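Local coordinates for protein minor fimbrium tip subunit Mfa3 (PDB 5NF4) that forms part of the tip of the minor fimbriae, the filamentous pili through which Porphyromonas gingivalis adheres to host cells and other oral bacteria and builds biofilm, at residues Pro181-Asp185 with Gly186-Val190; Thr261-Trp264 with Gly265-Gly268. All coordinates share one frame; numbering follows the deposited sequence.

Interaction 1: Pro181-Asp185 with Gly186-Val190; sequences PFKPD and GENNV. With SO4 (sulfate ion), chain D.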
ATOM      1  N   PRO A 181     -19.369   4.836  20.012  1.00 45.82           N
ATOM      2  CA  PRO A 181     -18.552   4.295  18.922  1.00 46.29           C
ATOM      3  C   PRO A 181     -18.120   5.381  17.956  1.00 45.04           C
ATOM      4  O   PRO A 181     -18.932   6.192  17.496  1.00 44.09           O
ATOM      5  CB  PRO A 181     -19.475   3.282  18.232  1.00 50.70           C
ATOM      6  CG  PRO A 181     -20.833   3.495  18.801  1.00 59.79           C
ATOM      7  CD  PRO A 181     -20.673   4.158  20.121  1.00 54.59           C
ATOM      8  N   PHE A 182     -16.832   5.420  17.684  1.00 37.59           N
ATOM      9  CA  PHE A 182     -16.286   6.313  16.665  1.00 42.19           C
ATOM     10  C   PHE A 182     -16.668   5.785  15.283  1.00 46.02           C
ATOM     11  O   PHE A 182     -16.345   4.651  14.937  1.00 46.04           O
ATOM     12  CB  PHE A 182     -14.759   6.419  16.798  1.00 46.22           C
ATOM     13  CG  PHE A 182     -14.106   7.267  15.744  1.00 43.00           C
ATOM     14  CD1 PHE A 182     -14.555   8.547  15.487  1.00 41.09           C
ATOM     15  CD2 PHE A 182     -13.023   6.791  15.037  1.00 36.11           C
ATOM     16  CE1 PHE A 182     -13.947   9.328  14.535  1.00 37.15           C
ATOM     17  CE2 PHE A 182     -12.396   7.567  14.085  1.00 34.16           C
ATOM     18  CZ  PHE A 182     -12.860   8.828  13.820  1.00 35.28           C
ATOM     19  N   LYS A 183     -17.378   6.603  14.515  1.00 45.75           N
ATOM     20  CA  LYS A 183     -17.799   6.223  13.181  1.00 42.91           C
ATOM     21  C   LYS A 183     -17.134   7.125  12.131  1.00 44.21           C
ATOM     22  O   LYS A 183     -17.730   8.112  11.708  1.00 42.66           O
ATOM     23  CB  LYS A 183     -19.327   6.293  13.089  1.00 47.62           C
ATOM     24  CG  LYS A 183     -20.048   5.382  14.107  1.00 62.94           C
ATOM     25  CD  LYS A 183     -20.263   3.981  13.571  1.00 70.40           C
ATOM     26  CE  LYS A 183     -20.583   2.960  14.673  1.00 88.42           C
ATOM     27  NZ  LYS A 183     -21.789   3.281  15.485  1.00102.66           N
ATOM     28  N   PRO A 184     -15.894   6.793  11.710  1.00 41.70           N
ATOM     29  CA  PRO A 184     -15.189   7.639  10.744  1.00 42.44           C
ATOM     30  C   PRO A 184     -15.938   7.683   9.421  1.00 50.07           C
ATOM     31  O   PRO A 184     -16.234   6.630   8.855  1.00 47.38           O
ATOM     32  CB  PRO A 184     -13.832   6.942  10.583  1.00 43.30           C
ATOM     33  CG  PRO A 184     -14.119   5.475  10.924  1.00 43.01           C
ATOM     34  CD  PRO A 184     -15.144   5.553  12.016  1.00 44.71           C
ATOM     35  N   ASP A 185     -16.232   8.890   8.952  1.00 45.53           N
ATOM     36  CA  ASP A 185     -17.039   9.112   7.747  1.00 44.67           C
ATOM     37  C   ASP A 185     -18.232   8.152   7.659  1.00 49.32           C
ATOM     38  O   ASP A 185     -18.555   7.635   6.588  1.00 56.70           O
ATOM     39  CB  ASP A 185     -16.134   9.018   6.526  1.00 48.91           C
ATOM     40  CG  ASP A 185     -15.226  10.234   6.409  1.00 53.47           C
ATOM     41  OD1 ASP A 185     -15.691  11.346   6.726  1.00 57.17           O
ATOM     42  OD2 ASP A 185     -14.054  10.097   6.040  1.00 55.06           O
ATOM     43  N   GLY A 186     -18.879   7.934   8.803  1.00 49.11           N
ATOM     44  CA  GLY A 186     -20.063   7.094   8.887  1.00 52.16           C
ATOM     45  C   GLY A 186     -19.857   5.587   8.863  1.00 60.75           C
ATOM     46  O   GLY A 186     -20.827   4.833   8.955  1.00 71.81           O
ATOM     47  N   GLU A 187     -18.607   5.148   8.742  1.00 57.26           N
ATOM     48  CA  GLU A 187     -18.271   3.726   8.741  1.00 56.87           C
ATOM     49  C   GLU A 187     -18.117   3.215  10.168  1.00 52.58           C
ATOM     50  O   GLU A 187     -17.926   4.007  11.083  1.00 52.77           O
ATOM     51  CB  GLU A 187     -16.983   3.485   7.966  1.00 58.83           C
ATOM     52  CG  GLU A 187     -17.003   3.969   6.532  1.00 73.28           C
ATOM     53  CD  GLU A 187     -15.738   3.589   5.774  1.00 86.56           C
ATOM     54  OE1 GLU A 187     -15.811   2.673   4.930  1.00 95.05           O
ATOM     55  OE2 GLU A 187     -14.670   4.196   6.025  1.00 87.35           O
ATOM     56  N   ASN A 188     -18.206   1.898  10.356  1.00 53.42           N
ATOM     57  CA  ASN A 188     -18.138   1.304  11.699  1.00 55.65           C
ATOM     58  C   ASN A 188     -16.733   1.141  12.242  1.00 53.50           C
ATOM     59  O   ASN A 188     -16.526   1.076  13.453  1.00 50.92           O
ATOM     60  CB  ASN A 188     -18.799  -0.065  11.704  1.00 58.52           C
ATOM     61  CG  ASN A 188     -20.296   0.022  11.600  1.00 71.77           C
ATOM     62  OD1 ASN A 188     -20.921   0.884  12.220  1.00 63.47           O
ATOM     63  ND2 ASN A 188     -20.884  -0.863  10.805  1.00 77.91           N
ATOM     64  N   ASN A 189     -15.769   1.076  11.336  1.00 44.84           N
ATOM     65  CA  ASN A 189     -14.405   0.743  11.692  1.00 43.87           C
ATOM     66  C   ASN A 189     -13.453   1.712  11.050  1.00 42.85           C
ATOM     67  O   ASN A 189     -13.719   2.194   9.955  1.00 44.77           O
ATOM     68  CB  ASN A 189     -14.023  -0.666  11.210  1.00 53.75           C
ATOM     69  CG  ASN A 189     -14.880  -1.743  11.817  1.00 73.95           C
ATOM     70  OD1 ASN A 189     -14.700  -2.114  12.975  1.00 74.39           O
ATOM     71  ND2 ASN A 189     -15.809  -2.272  11.028  1.00 76.35           N
ATOM     72  N   VAL A 190     -12.335   1.947  11.721  1.00 39.03           N
ATOM     73  CA  VAL A 190     -11.168   2.539  11.100  1.00 37.17           C
ATOM     74  C   VAL A 190     -10.514   1.438  10.268  1.00 37.93           C
ATOM     75  O   VAL A 190     -10.205   0.378  10.798  1.00 38.66           O
ATOM     76  CB  VAL A 190     -10.172   3.081  12.140  1.00 38.04           C
ATOM     77  CG1 VAL A 190      -8.845   3.497  11.489  1.00 39.75           C
ATOM     78  CG2 VAL A 190     -10.774   4.256  12.866  1.00 36.47           C
TER
HETATM   79  S   SO4 D 502     -17.749  -1.165   8.223  0.79 86.14           S
HETATM   80  O1  SO4 D 502     -17.311  -1.899   7.039  0.79 85.64           O
HETATM   81  O2  SO4 D 502     -16.591  -0.798   9.028  0.79 88.45           O
HETATM   82  O3  SO4 D 502     -18.467   0.041   7.823  0.79 85.74           O
HETATM   83  O4  SO4 D 502     -18.626  -2.029   9.009  0.79 89.91           O
HETATM   84  O   HOH W   1     -17.597   2.125  15.486  1.00 49.38           O

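Interaction 2: Thr261-Trp264 with Gly265-Gly268; sequences TKWW and GNTG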
ATOM      1  N   THR A 261       1.245  11.253 -19.300  1.00 35.40           N
ATOM      2  CA  THR A 261       1.824  11.668 -20.562  1.00 38.89           C
ATOM      3  C   THR A 261       2.905  10.684 -21.035  1.00 39.94           C
ATOM      4  O   THR A 261       3.404  10.816 -22.140  1.00 41.34           O
ATOM      5  CB  THR A 261       2.460  13.034 -20.434  1.00 45.05           C
ATOM      6  OG1 THR A 261       3.314  13.028 -19.292  1.00 42.94           O
ATOM      7  CG2 THR A 261       1.402  14.116 -20.278  1.00 50.51           C
ATOM      8  N   LYS A 262       3.272   9.740 -20.172  1.00 36.89           N
ATOM      9  CA  LYS A 262       4.280   8.709 -20.464  1.00 35.81           C
ATOM     10  C   LYS A 262       3.664   7.353 -20.804  1.00 37.61           C
ATOM     11  O   LYS A 262       2.544   7.053 -20.389  1.00 38.92           O
ATOM     12  CB  LYS A 262       5.209   8.539 -19.250  1.00 33.35           C
ATOM     13  CG  LYS A 262       5.995   9.777 -18.903  1.00 34.93           C
ATOM     14  CD  LYS A 262       6.850   9.609 -17.675  1.00 37.93           C
ATOM     15  CE  LYS A 262       7.575  10.932 -17.418  1.00 38.65           C
ATOM     16  NZ  LYS A 262       8.360  10.949 -16.182  1.00 43.93           N
ATOM     17  N   TRP A 263       4.414   6.503 -21.517  1.00 34.17           N
ATOM     18  CA  TRP A 263       4.026   5.119 -21.648  1.00 34.12           C
ATOM     19  C   TRP A 263       5.271   4.287 -21.911  1.00 36.11           C
ATOM     20  O   TRP A 263       6.347   4.844 -22.077  1.00 36.19           O
ATOM     21  CB  TRP A 263       2.989   4.918 -22.752  1.00 36.78           C
ATOM     22  CG  TRP A 263       3.369   5.324 -24.140  1.00 42.49           C
ATOM     23  CD1 TRP A 263       3.966   4.539 -25.085  1.00 44.17           C
ATOM     24  CD2 TRP A 263       3.143   6.594 -24.764  1.00 41.35           C
ATOM     25  NE1 TRP A 263       4.136   5.243 -26.251  1.00 43.64           N
ATOM     26  CE2 TRP A 263       3.641   6.509 -26.084  1.00 47.11           C
ATOM     27  CE3 TRP A 263       2.580   7.801 -24.333  1.00 39.35           C
ATOM     28  CZ2 TRP A 263       3.587   7.575 -26.982  1.00 55.80           C
ATOM     29  CZ3 TRP A 263       2.536   8.877 -25.233  1.00 44.96           C
ATOM     30  CH2 TRP A 263       3.034   8.746 -26.544  1.00 49.77           C
ATOM     31  N   TRP A 264       5.095   2.970 -21.927  1.00 37.01           N
ATOM     32  CA  TRP A 264       6.189   2.024 -22.085  1.00 36.97           C
ATOM     33  C   TRP A 264       6.976   2.365 -23.331  1.00 39.53           C
ATOM     34  O   TRP A 264       6.417   2.475 -24.416  1.00 40.14           O
ATOM     35  CB  TRP A 264       5.643   0.593 -22.167  1.00 36.49           C
ATOM     36  CG  TRP A 264       6.684  -0.488 -22.230  1.00 40.05           C
ATOM     37  CD1 TRP A 264       7.053  -1.226 -23.325  1.00 41.64           C
ATOM     38  CD2 TRP A 264       7.484  -0.954 -21.141  1.00 35.85           C
ATOM     39  NE1 TRP A 264       8.041  -2.129 -22.980  1.00 40.01           N
ATOM     40  CE2 TRP A 264       8.326  -1.974 -21.643  1.00 37.63           C
ATOM     41  CE3 TRP A 264       7.579  -0.598 -19.789  1.00 36.46           C
ATOM     42  CZ2 TRP A 264       9.241  -2.648 -20.830  1.00 44.48           C
ATOM     43  CZ3 TRP A 264       8.479  -1.257 -18.988  1.00 36.28           C
ATOM     44  CH2 TRP A 264       9.292  -2.282 -19.503  1.00 38.63           C
ATOM     45  N   GLY A 265       8.277   2.550 -23.184  1.00 41.57           N
ATOM     46  CA  GLY A 265       9.088   2.895 -24.327  1.00 42.83           C
ATOM     47  C   GLY A 265       9.079   4.383 -24.614  1.00 44.91           C
ATOM     48  O   GLY A 265       9.718   4.820 -25.561  1.00 43.44           O
ATOM     49  N   ASN A 266       8.353   5.148 -23.801  1.00 43.89           N
ATOM     50  CA  ASN A 266       8.266   6.606 -23.958  1.00 42.21           C
ATOM     51  C   ASN A 266       8.182   7.281 -22.598  1.00 42.76           C
ATOM     52  O   ASN A 266       7.226   8.020 -22.319  1.00 41.44           O
ATOM     53  CB  ASN A 266       7.045   6.990 -24.810  1.00 41.75           C
ATOM     54  CG  ASN A 266       6.995   8.476 -25.124  1.00 52.43           C
ATOM     55  OD1 ASN A 266       8.005   9.076 -25.453  1.00 50.82           O
ATOM     56  ND2 ASN A 266       5.819   9.077 -24.995  1.00 48.36           N
ATOM     57  N   THR A 267       9.169   7.040 -21.742  1.00 40.71           N
ATOM     58  CA  THR A 267       9.176   7.664 -20.425  1.00 38.47           C
ATOM     59  C   THR A 267      10.259   8.737 -20.329  1.00 38.62           C
ATOM     60  O   THR A 267      10.326   9.448 -19.348  1.00 44.50           O
ATOM     61  CB  THR A 267       9.426   6.651 -19.295  1.00 40.01           C
ATOM     62  OG1 THR A 267      10.764   6.169 -19.402  1.00 43.52           O
ATOM     63  CG2 THR A 267       8.473   5.477 -19.391  1.00 36.50           C
ATOM     64  N   GLY A 268      11.107   8.825 -21.340  1.00 42.17           N
ATOM     65  CA  GLY A 268      12.256   9.728 -21.288  1.00 51.23           C
ATOM     66  C   GLY A 268      13.490   9.061 -20.690  1.00 68.74           C
ATOM     67  O   GLY A 268      14.555   9.667 -20.606  1.00 59.32           O
TER
HETATM   68  O   HOH W   2      10.621   9.116 -16.632  1.00 44.01           O

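Interaction 1: Pro181-Asp185 with Gly186-Val190
The long strand 180-205 is interrupted by a tight reversal in which Lys-183 and Pro-184 fold back on Gly-186 and Glu-187. Two overlapping beta turns make the bend. Gly-186 N donates to Lys-183 O at 3.1 Å, and one residue on, Glu-187 N bonds to Pro-184 O at 2.8 Å. Asp-185 and Gly-186, each with positive phi, have backbone angles close to a type I' turn. Where the chain returns, Lys-183 CA comes 3.1 Å from Glu-187 O in a CA-H...O contact. The lysine chain kinks at CG (chi2 -88°) and runs alongside Asn-188, pointing the same way, with Lys-183 CE 3.2 Å from Asn-188 OD1. A water ties together the limbs entering and leaving the turn, donating to both Phe-182 O and Asn-188 O.

On the buried side Val-190 takes up the strand again, pairing by backbone with Asn-46 and Arg-48 of the neighbouring strand 41-49. Its CG2 meets the edge of the Phe-182 ring, 3.9 Å from CE2, and lies 4.1 Å from Pro-184 CG. Pro-184 CD rests over the rim of one face of that ring, which also stacks with Phe-113, while Tyr-165 of strand 161-170 packs on the proline and the valine.

The outer side holds a sulfate, probably from the crystallisation liquor. Asn-188 N points at its O3 almost perfectly straight (3.2 Å, 177°), and Asn-188 ND2 grips O4. A third bond comes from Asn-189 ND2, 2.6 Å from sulfate O2. Lys-191 NZ also bonds the ion and forms a salt bridge to Glu-187 OE1, so its positive charge probably offsets both anions.

Interaction 2: Thr261-Trp264 with Gly265-Gly268
Asn-266 lies across one face of the Trp-263 indole. Its CB stands 3.7 Å from the centroid of the five-membered ring, only 12° off the normal, a CH-pi contact. From there the amide reaches over the six-membered ring, ND2 coming 3.2 Å from Trp-263 CH2, with the amide and ring planes 57° apart. With CG between the backbone N and the carbonyl carbon (chi1 60°), the Trp-263 indole leans toward the returning chain, where the asparagine meets it.

The backbone that carries this pair is a type II beta turn from Trp-263 to Asn-266, closed as a single antiparallel, hydrogen-bonded bridge: Asn-266 N to Trp-263 O at 2.7 Å, and in return Trp-263 N to Asn-266 O at 3.3 Å. Gly-265 takes the positive-phi corner, and its N bonds to Asn-272 OD1.

Next to the bridge the extended Lys-262 chain runs past Thr-267, CE 3.7 Å from its carbonyl O, and a water joins NZ to that same oxygen. NZ itself makes a salt bridge to Glu-230. Farther out, Lys-315 makes a cation-pi contact with Trp-263, Trp-264 meets Phe-277 edge to face, and Thr-267 OG1 bonds to Lys-273 O.

Both contacts are chain reversals, in different parts of the fold: their centres lie about 41 Å apart, on opposite sides of the chain's centre. Interaction 1 interrupts a strand and is partly buried, with an apolar side against strands 41-49 and 161-170, while its polar side holds a sulfate, probably from the crystallisation liquor. Interaction 2 is a surface contact in the loop between strands 248-254 and 277-282, where an indole face covered by an amide replaces the apolar packing. Interaction 1 has two staggered turn bonds, interaction 2 a reciprocal pair. Both have a positive-phi glycine and a water bridge, between two carbonyls in the first and from a lysine ammonium to a carbonyl in the second.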